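Local coordinates for protein CupA (Streptococcus pneumoniae, PDB 4F2E) that probably acts as a copper chaperone in copper resistance, binding Cu(I) ions at one end of a cupredoxin fold, at residues Ala37-Asp42 and Ile53-Phe58; Ser47-Gln52 and Asn89-Lys94. All coordinates share one frame; numbering follows the deposited sequence.

Contact 1 of 2, residues Ala37-Asp42 and Ile53-Phe58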
ATOM      1  N   ALA A  37       2.870   6.799   7.692  1.00 11.20           N
ATOM      2  CA  ALA A  37       1.756   6.050   7.122  1.00 10.29           C
ATOM      3  C   ALA A  37       1.761   4.576   7.500  1.00 10.13           C
ATOM      4  O   ALA A  37       2.816   3.951   7.631  1.00 11.00           O
ATOM      5  CB  ALA A  37       1.738   6.203   5.603  1.00 11.54           C
ATOM      6  N   ARG A  38       0.555   4.048   7.683  1.00 10.39           N
ATOM      7  CA  ARG A  38       0.311   2.626   7.856  1.00 10.27           C
ATOM      8  C   ARG A  38      -0.556   2.176   6.694  1.00 10.71           C
ATOM      9  O   ARG A  38      -1.703   2.612   6.562  1.00 11.63           O
ATOM     10  CB  ARG A  38      -0.435   2.363   9.165  1.00 11.56           C
ATOM     11  CG  ARG A  38       0.396   2.524  10.423  1.00 12.68           C
ATOM     12  CD  ARG A  38      -0.485   2.538  11.666  1.00 12.83           C
ATOM     13  NE  ARG A  38      -1.507   1.494  11.649  1.00 13.97           N
ATOM     14  CZ  ARG A  38      -1.294   0.223  11.973  1.00 14.22           C
ATOM     15  NH1 ARG A  38      -0.082  -0.177  12.334  1.00 14.22           N
ATOM     16  NH2 ARG A  38      -2.292  -0.652  11.929  1.00 16.10           N
ATOM     17  N   ILE A  39      -0.005   1.323   5.840  1.00 10.74           N
ATOM     18  CA  ILE A  39      -0.769   0.748   4.748  1.00 11.17           C
ATOM     19  C   ILE A  39      -0.995  -0.711   5.109  1.00 11.23           C
ATOM     20  O   ILE A  39      -0.073  -1.526   5.071  1.00 11.79           O
ATOM     21  CB  ILE A  39      -0.038   0.904   3.403  1.00 12.03           C
ATOM     22  CG1 ILE A  39       0.405   2.359   3.220  1.00 13.04           C
ATOM     23  CG2 ILE A  39      -0.937   0.472   2.253  1.00 13.42           C
ATOM     24  CD1 ILE A  39       1.281   2.597   2.008  1.00 17.15           C
ATOM     25  N   VAL A  40      -2.225  -1.018   5.503  1.00  9.86           N
ATOM     26  CA  VAL A  40      -2.543  -2.304   6.096  1.00 10.57           C
ATOM     27  C   VAL A  40      -3.070  -3.262   5.039  1.00 10.56           C
ATOM     28  O   VAL A  40      -4.192  -3.105   4.552  1.00 12.46           O
ATOM     29  CB  VAL A  40      -3.589  -2.147   7.212  1.00 10.88           C
ATOM     30  CG1 VAL A  40      -3.816  -3.476   7.916  1.00 14.18           C
ATOM     31  CG2 VAL A  40      -3.141  -1.078   8.201  1.00 11.85           C
ATOM     32  N   PHE A  41      -2.258  -4.254   4.688  1.00 10.98           N
ATOM     33  CA  PHE A  41      -2.649  -5.242   3.695  1.00 11.03           C
ATOM     34  C   PHE A  41      -3.306  -6.437   4.356  1.00 12.27           C
ATOM     35  O   PHE A  41      -2.689  -7.129   5.168  1.00 14.03           O
ATOM     36  CB  PHE A  41      -1.442  -5.683   2.865  1.00 10.59           C
ATOM     37  CG  PHE A  41      -0.942  -4.623   1.931  1.00 10.60           C
ATOM     38  CD1 PHE A  41      -0.052  -3.656   2.371  1.00 11.38           C
ATOM     39  CD2 PHE A  41      -1.377  -4.579   0.615  1.00 10.27           C
ATOM     40  CE1 PHE A  41       0.399  -2.671   1.517  1.00 11.61           C
ATOM     41  CE2 PHE A  41      -0.927  -3.594  -0.244  1.00 10.81           C
ATOM     42  CZ  PHE A  41      -0.040  -2.641   0.205  1.00 11.74           C
ATOM     43  N   ASP A  42      -4.565  -6.672   4.008  1.00 11.49           N
ATOM     44  CA  ASP A  42      -5.302  -7.807   4.537  1.00 12.34           C
ATOM     45  C   ASP A  42      -5.385  -8.851   3.438  1.00 12.85           C
ATOM     46  O   ASP A  42      -6.100  -8.661   2.452  1.00 12.98           O
ATOM     47  CB  ASP A  42      -6.698  -7.365   4.970  1.00 14.20           C
ATOM     48  CG  ASP A  42      -7.471  -8.464   5.661  1.00 21.47           C
ATOM     49  OD1 ASP A  42      -6.834  -9.414   6.162  1.00 22.06           O
ATOM     50  OD2 ASP A  42      -8.714  -8.374   5.709  1.00 29.58           O
ATOM     51  N   ILE A  53       4.647  -8.080  -1.234  1.00  9.21           N
ATOM     52  CA  ILE A  53       4.272  -6.712  -1.561  1.00 10.01           C
ATOM     53  C   ILE A  53       5.547  -5.891  -1.725  1.00  9.59           C
ATOM     54  O   ILE A  53       6.493  -6.043  -0.950  1.00 11.09           O
ATOM     55  CB  ILE A  53       3.353  -6.086  -0.480  1.00 11.05           C
ATOM     56  CG1 ILE A  53       2.813  -4.729  -0.942  1.00 12.63           C
ATOM     57  CG2 ILE A  53       4.087  -5.952   0.854  1.00 12.86           C
ATOM     58  CD1 ILE A  53       1.934  -4.802  -2.179  1.00 14.62           C
ATOM     59  N   VAL A  54       5.567  -5.035  -2.742  1.00 10.35           N
ATOM     60  CA  VAL A  54       6.749  -4.243  -3.069  1.00  9.30           C
ATOM     61  C   VAL A  54       6.395  -2.770  -3.272  1.00  9.97           C
ATOM     62  O   VAL A  54       5.491  -2.445  -4.042  1.00 10.24           O
ATOM     63  CB  VAL A  54       7.439  -4.768  -4.353  1.00 10.28           C
ATOM     64  CG1 VAL A  54       8.725  -4.003  -4.630  1.00 12.47           C
ATOM     65  CG2 VAL A  54       7.728  -6.254  -4.240  1.00 10.17           C
ATOM     66  N   PHE A  55       7.095  -1.892  -2.553  1.00  9.91           N
ATOM     67  CA  PHE A  55       7.056  -0.451  -2.792  1.00  9.44           C
ATOM     68  C   PHE A  55       8.474  -0.056  -3.188  1.00 11.46           C
ATOM     69  O   PHE A  55       9.287   0.271  -2.327  1.00 10.43           O
ATOM     70  CB  PHE A  55       6.643   0.307  -1.527  1.00 10.62           C
ATOM     71  CG  PHE A  55       5.167   0.263  -1.232  1.00 10.31           C
ATOM     72  CD1 PHE A  55       4.568  -0.905  -0.788  1.00 11.62           C
ATOM     73  CD2 PHE A  55       4.388   1.404  -1.368  1.00 10.97           C
ATOM     74  CE1 PHE A  55       3.211  -0.941  -0.506  1.00 13.51           C
ATOM     75  CE2 PHE A  55       3.032   1.371  -1.087  1.00 12.73           C
ATOM     76  CZ  PHE A  55       2.445   0.199  -0.652  1.00 13.96           C
ATOM     77  N   PRO A  56       8.773  -0.069  -4.495  0.50 10.27           N
ATOM     78  CA  PRO A  56      10.159   0.086  -4.955  0.50 11.11           C
ATOM     79  C   PRO A  56      10.785   1.438  -4.615  0.50 11.29           C
ATOM     80  O   PRO A  56      12.002   1.509  -4.443  0.50 12.62           O
ATOM     81  CB  PRO A  56      10.049  -0.094  -6.474  0.50 12.38           C
ATOM     82  CG  PRO A  56       8.636   0.252  -6.795  0.50 11.47           C
ATOM     83  CD  PRO A  56       7.827  -0.205  -5.617  0.50 10.62           C
ATOM     84  N   ASP A  57       9.979   2.490  -4.520  1.00  9.51           N
ATOM     85  CA  ASP A  57      10.512   3.813  -4.202  1.00 11.15           C
ATOM     86  C   ASP A  57      10.932   3.940  -2.746  1.00 11.26           C
ATOM     87  O   ASP A  57      11.725   4.815  -2.396  1.00 12.02           O
ATOM     88  CB  ASP A  57       9.495   4.898  -4.545  1.00 12.03           C
ATOM     89  CG  ASP A  57       9.063   4.842  -5.987  1.00 13.55           C
ATOM     90  OD1 ASP A  57       7.900   4.474  -6.244  1.00 14.49           O
ATOM     91  OD2 ASP A  57       9.897   5.147  -6.863  1.00 14.92           O
ATOM     92  N   PHE A  58      10.400   3.064  -1.901  1.00 10.76           N
ATOM     93  CA  PHE A  58      10.622   3.163  -0.465  1.00  9.71           C
ATOM     94  C   PHE A  58      11.483   2.031   0.091  1.00 11.71           C
ATOM     95  O   PHE A  58      11.758   1.992   1.288  1.00 14.14           O
ATOM     96  CB  PHE A  58       9.276   3.250   0.264  1.00 12.48           C
ATOM     97  CG  PHE A  58       8.474   4.466  -0.107  1.00 11.52           C
ATOM     98  CD1 PHE A  58       8.600   5.638   0.620  1.00 14.75           C
ATOM     99  CD2 PHE A  58       7.613   4.444  -1.192  1.00 12.96           C
ATOM    100  CE1 PHE A  58       7.876   6.767   0.275  1.00 14.16           C
ATOM    101  CE2 PHE A  58       6.886   5.571  -1.542  1.00 13.82           C
ATOM    102  CZ  PHE A  58       7.016   6.732  -0.802  1.00 15.20           C
TER
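F41 and I53 meet from opposite directions, with the isoleucine lying over one face of the phenylalanine ring. I53 CG1 stands 4.0 Å from the ring centroid in a CH-pi contact displaced toward the rim, and I53 CD1 carries the same arm on to F41 CE2 at 3.7 Å. This placement follows from the first torsion of I53 (chi1 -172°), which sets CG1 anti to the backbone N. The same F41 ring also meets F55: F41 CZ comes to the edge of the F55 ring, 3.7 Å from F55 CE1, with the planes about 75° apart. F55 is also met by I39, whose terminal CD1 reaches CE2 of that ring at 3.8 Å. The contact is buried and wholly apolar; no hydrogen bond spans it. Beyond F55 the chain turns away, F58 N bonding to F55 O at 3.0 Å. The axes of 37-42 and 53-55 approach to 11.0 Å and run nearly antiparallel (157°), so the two strands face each other across the interior through side chains alone. Residues 37-42 pair with strands 13-20 and 69-74, and F41 packs also on V18, V20 and V72; on the other side F55 meets the F84 ring of strand 80-86, the neighbour of strand 52-55, while L64 touches both F41 and I53 in this cupredoxin beta-sandwich core.

Contact 2 of 2, residues Ser47-Gln52 and Asn89-Lys94. With CU1 (copper (I) ion), chain C; CU1 (copper (I) ion), chain B.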
ATOM      1  N   SER A  47      -3.188 -17.088  -3.791  1.00 12.05           N
ATOM      2  CA  SER A  47      -2.359 -17.251  -4.980  1.00 12.20           C
ATOM      3  C   SER A  47      -0.911 -16.885  -4.697  1.00 12.72           C
ATOM      4  O   SER A  47      -0.634 -15.824  -4.133  1.00 12.07           O
ATOM      5  CB  SER A  47      -2.870 -16.387  -6.126  1.00 13.79           C
ATOM      6  OG  SER A  47      -1.962 -16.449  -7.214  1.00 13.60           O
ATOM      7  N   PRO A  48       0.025 -17.757  -5.096  1.00 11.98           N
ATOM      8  CA  PRO A  48       1.450 -17.438  -4.947  1.00 11.65           C
ATOM      9  C   PRO A  48       1.829 -16.128  -5.639  1.00 11.61           C
ATOM     10  O   PRO A  48       2.819 -15.508  -5.265  1.00 11.97           O
ATOM     11  CB  PRO A  48       2.145 -18.626  -5.621  1.00 11.89           C
ATOM     12  CG  PRO A  48       1.170 -19.753  -5.457  1.00 13.28           C
ATOM     13  CD  PRO A  48      -0.186 -19.124  -5.607  1.00 14.29           C
ATOM     14  N   CYS A  49       1.046 -15.713  -6.628  1.00 10.79           N
ATOM     15  CA  CYS A  49       1.291 -14.441  -7.298  1.00 10.45           C
ATOM     16  C   CYS A  49       1.296 -13.282  -6.296  1.00 11.43           C
ATOM     17  O   CYS A  49       1.954 -12.263  -6.514  1.00 11.58           O
ATOM     18  CB  CYS A  49       0.234 -14.203  -8.383  1.00 10.06           C
ATOM     19  SG  CYS A  49       0.549 -12.798  -9.490  1.00 10.92           S
ATOM     20  N   LEU A  50       0.573 -13.448  -5.191  1.00 11.45           N
ATOM     21  CA  LEU A  50       0.384 -12.368  -4.222  1.00 11.75           C
ATOM     22  C   LEU A  50       1.160 -12.567  -2.914  1.00 11.97           C
ATOM     23  O   LEU A  50       0.831 -11.964  -1.891  1.00 11.66           O
ATOM     24  CB  LEU A  50      -1.112 -12.172  -3.950  1.00 14.27           C
ATOM     25  CG  LEU A  50      -1.908 -11.707  -5.174  1.00 11.29           C
ATOM     26  CD1 LEU A  50      -3.400 -11.950  -4.987  1.00 15.65           C
ATOM     27  CD2 LEU A  50      -1.631 -10.238  -5.471  1.00 12.01           C
ATOM     28  N   ASP A  51       2.202 -13.393  -2.960  1.00 11.11           N
ATOM     29  CA  ASP A  51       2.988 -13.718  -1.769  1.00 11.58           C
ATOM     30  C   ASP A  51       3.761 -12.536  -1.189  1.00 13.50           C
ATOM     31  O   ASP A  51       4.031 -12.494   0.012  1.00 11.84           O
ATOM     32  CB  ASP A  51       3.963 -14.862  -2.058  1.00 11.85           C
ATOM     33  CG  ASP A  51       3.298 -16.219  -2.015  1.00 12.90           C
ATOM     34  OD1 ASP A  51       2.145 -16.307  -1.547  1.00 14.80           O
ATOM     35  OD2 ASP A  51       3.940 -17.203  -2.438  1.00 16.56           O
ATOM     36  N   GLN A  52       4.132 -11.585  -2.040  1.00 12.00           N
ATOM     37  CA  GLN A  52       4.925 -10.449  -1.589  1.00 13.29           C
ATOM     38  C   GLN A  52       4.326  -9.115  -2.004  1.00 10.45           C
ATOM     39  O   GLN A  52       3.587  -9.028  -2.988  1.00 12.11           O
ATOM     40  CB  GLN A  52       6.360 -10.550  -2.108  1.00 15.62           C
ATOM     41  CG  GLN A  52       7.143 -11.708  -1.526  1.00 18.62           C
ATOM     42  CD  GLN A  52       7.536 -12.729  -2.569  1.00 25.60           C
ATOM     43  OE1 GLN A  52       7.938 -12.376  -3.678  1.00 30.48           O
ATOM     44  NE2 GLN A  52       7.422 -14.005  -2.220  1.00 33.91           N
ATOM     45  N   ASN A  89       5.679  -8.230  -9.984  1.00 10.15           N
ATOM     46  CA  ASN A  89       5.355  -7.068 -10.809  1.00 10.30           C
ATOM     47  C   ASN A  89       4.228  -7.398 -11.790  1.00 10.22           C
ATOM     48  O   ASN A  89       4.227  -6.927 -12.925  1.00 12.66           O
ATOM     49  CB  ASN A  89       6.598  -6.567 -11.557  1.00 11.65           C
ATOM     50  CG  ASN A  89       6.467  -5.124 -12.021  1.00 10.54           C
ATOM     51  OD1 ASN A  89       5.699  -4.344 -11.458  1.00 11.59           O
ATOM     52  ND2 ASN A  89       7.230  -4.763 -13.048  1.00 12.28           N
ATOM     53  N   MET A  90       3.272  -8.209 -11.339  1.00 10.52           N
ATOM     54  CA  MET A  90       2.121  -8.594 -12.159  1.00 10.14           C
ATOM     55  C   MET A  90       0.839  -7.898 -11.713  1.00 11.56           C
ATOM     56  O   MET A  90      -0.005  -7.552 -12.541  1.00 13.63           O
ATOM     57  CB  MET A  90       1.899 -10.107 -12.112  1.00 10.11           C
ATOM     58  CG  MET A  90       2.914 -10.920 -12.902  1.00 11.76           C
ATOM     59  SD  MET A  90       2.641 -12.707 -12.808  1.00 11.68           S
ATOM     60  CE  MET A  90       1.014 -12.840 -13.539  1.00 12.34           C
ATOM     61  N   MET A  91       0.691  -7.727 -10.401  1.00 10.94           N
ATOM     62  CA  MET A  91      -0.459  -7.037  -9.825  1.00 10.07           C
ATOM     63  C   MET A  91       0.003  -5.684  -9.305  1.00 10.85           C
ATOM     64  O   MET A  91       1.057  -5.595  -8.676  1.00 11.45           O
ATOM     65  CB  MET A  91      -1.031  -7.850  -8.669  1.00 12.09           C
ATOM     66  CG  MET A  91      -1.344  -9.292  -9.017  1.00 15.24           C
ATOM     67  SD  MET A  91      -3.003  -9.484  -9.677  1.00 29.47           S
ATOM     68  CE  MET A  91      -2.801  -8.899 -11.349  1.00 17.38           C
ATOM     69  N   HIS A  92      -0.791  -4.640  -9.541  1.00 11.78           N
ATOM     70  CA  HIS A  92      -0.316  -3.272  -9.342  1.00 11.06           C
ATOM     71  C   HIS A  92      -1.247  -2.356  -8.560  1.00 11.53           C
ATOM     72  O   HIS A  92      -2.462  -2.555  -8.518  1.00 12.35           O
ATOM     73  CB  HIS A  92      -0.029  -2.622 -10.696  1.00 13.45           C
ATOM     74  CG  HIS A  92       0.845  -3.447 -11.584  1.00 11.81           C
ATOM     75  ND1 HIS A  92       2.221  -3.419 -11.506  1.00 13.08           N
ATOM     76  CD2 HIS A  92       0.541  -4.327 -12.566  1.00 14.16           C
ATOM     77  CE1 HIS A  92       2.727  -4.243 -12.408  1.00 12.73           C
ATOM     78  NE2 HIS A  92       1.729  -4.809 -13.062  1.00 14.36           N
ATOM     79  N   GLY A  93      -0.646  -1.337  -7.959  1.00 10.86           N
ATOM     80  CA  GLY A  93      -1.367  -0.257  -7.317  1.00 10.26           C
ATOM     81  C   GLY A  93      -0.609   1.044  -7.506  1.00 10.87           C
ATOM     82  O   GLY A  93       0.558   1.045  -7.901  1.00 10.43           O
ATOM     83  N   LYS A  94      -1.278   2.157  -7.231  1.00 11.39           N
ATOM     84  CA  LYS A  94      -0.652   3.467  -7.321  1.00 11.51           C
ATOM     85  C   LYS A  94      -0.930   4.252  -6.054  1.00 11.97           C
ATOM     86  O   LYS A  94      -2.057   4.274  -5.556  1.00 12.28           O
ATOM     87  CB  LYS A  94      -1.160   4.225  -8.537  1.00 16.33           C
TER
HETATM   88 CU   CU1 C 202       2.346 -13.502 -10.649  1.00 13.40          CU
HETATM   89 CU   CU1 B 201       1.731 -11.297  -8.490  1.00 12.38          CU
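With SG anti to its backbone N (chi1 -170°), C49 places its sulfur within bonding distance of two copper ions, beside M90 and M91; in M90 a first torsion that sets CG anti to the carbonyl carbon (chi1 -73°), followed by an extended second one, carries SD to one of these metals. The link between C49 and M90 is made by metal: one copper(I) ion sits 2.3 Å from C49 SG and 2.3 Å from M90 SD. A second copper(I) ion is held by C49 twice, through SG at 2.2 Å and through the carbonyl O at 2.2 Å, so that the residue chelates it. C49 SG thus bridges both ions at an angle of about 91°, which puts the coppers 3.1 Å apart. M88 also binds the first ion and C86 the second.

M91 brings methylene rather than sulfur to the contact: its CG lies against L50 CD2 at 3.7 Å, the two side chains crossing at about a right angle, and its SD is not a ligand. Y24 of strand 24-31 touches both L50 and M91. C49 itself is presented by a short 3-10 turn, where S47 OG accepts a hydrogen bond from C49 N at 3.2 Å in an ST turn. The whole is a dinuclear Cu(I) site built from cysteine and methionine sulfurs and one backbone carbonyl, on the 44-51 loop, the end of strand 80-86 and the loop after it, at one end of a cupredoxin fold, unlike the mononuclear blue-copper centre, with its histidine ligands, of classical cupredoxins.

After three earlier strands, the chain enters strand 37-43, which contact 1 brings against strand 52-55 across the eight-residue loop 44-51. Contact 2 starts in that loop, its segment 47-52 ending on the first residue of strand 52-55, and does not close until 89-94, after strands 60-63, 69-74 and 80-86 have passed. The two closures therefore cross, each beginning before the other has ended. Residues 52 and 53 join them directly, the metal-binding loop running straight into the core strand. Contact 1 ties the two sheets of the sandwich together near its centre; contact 2, centred about 12 Å from it, draws the loop after 37-43 to the connection between strands 80-86 and 92-97.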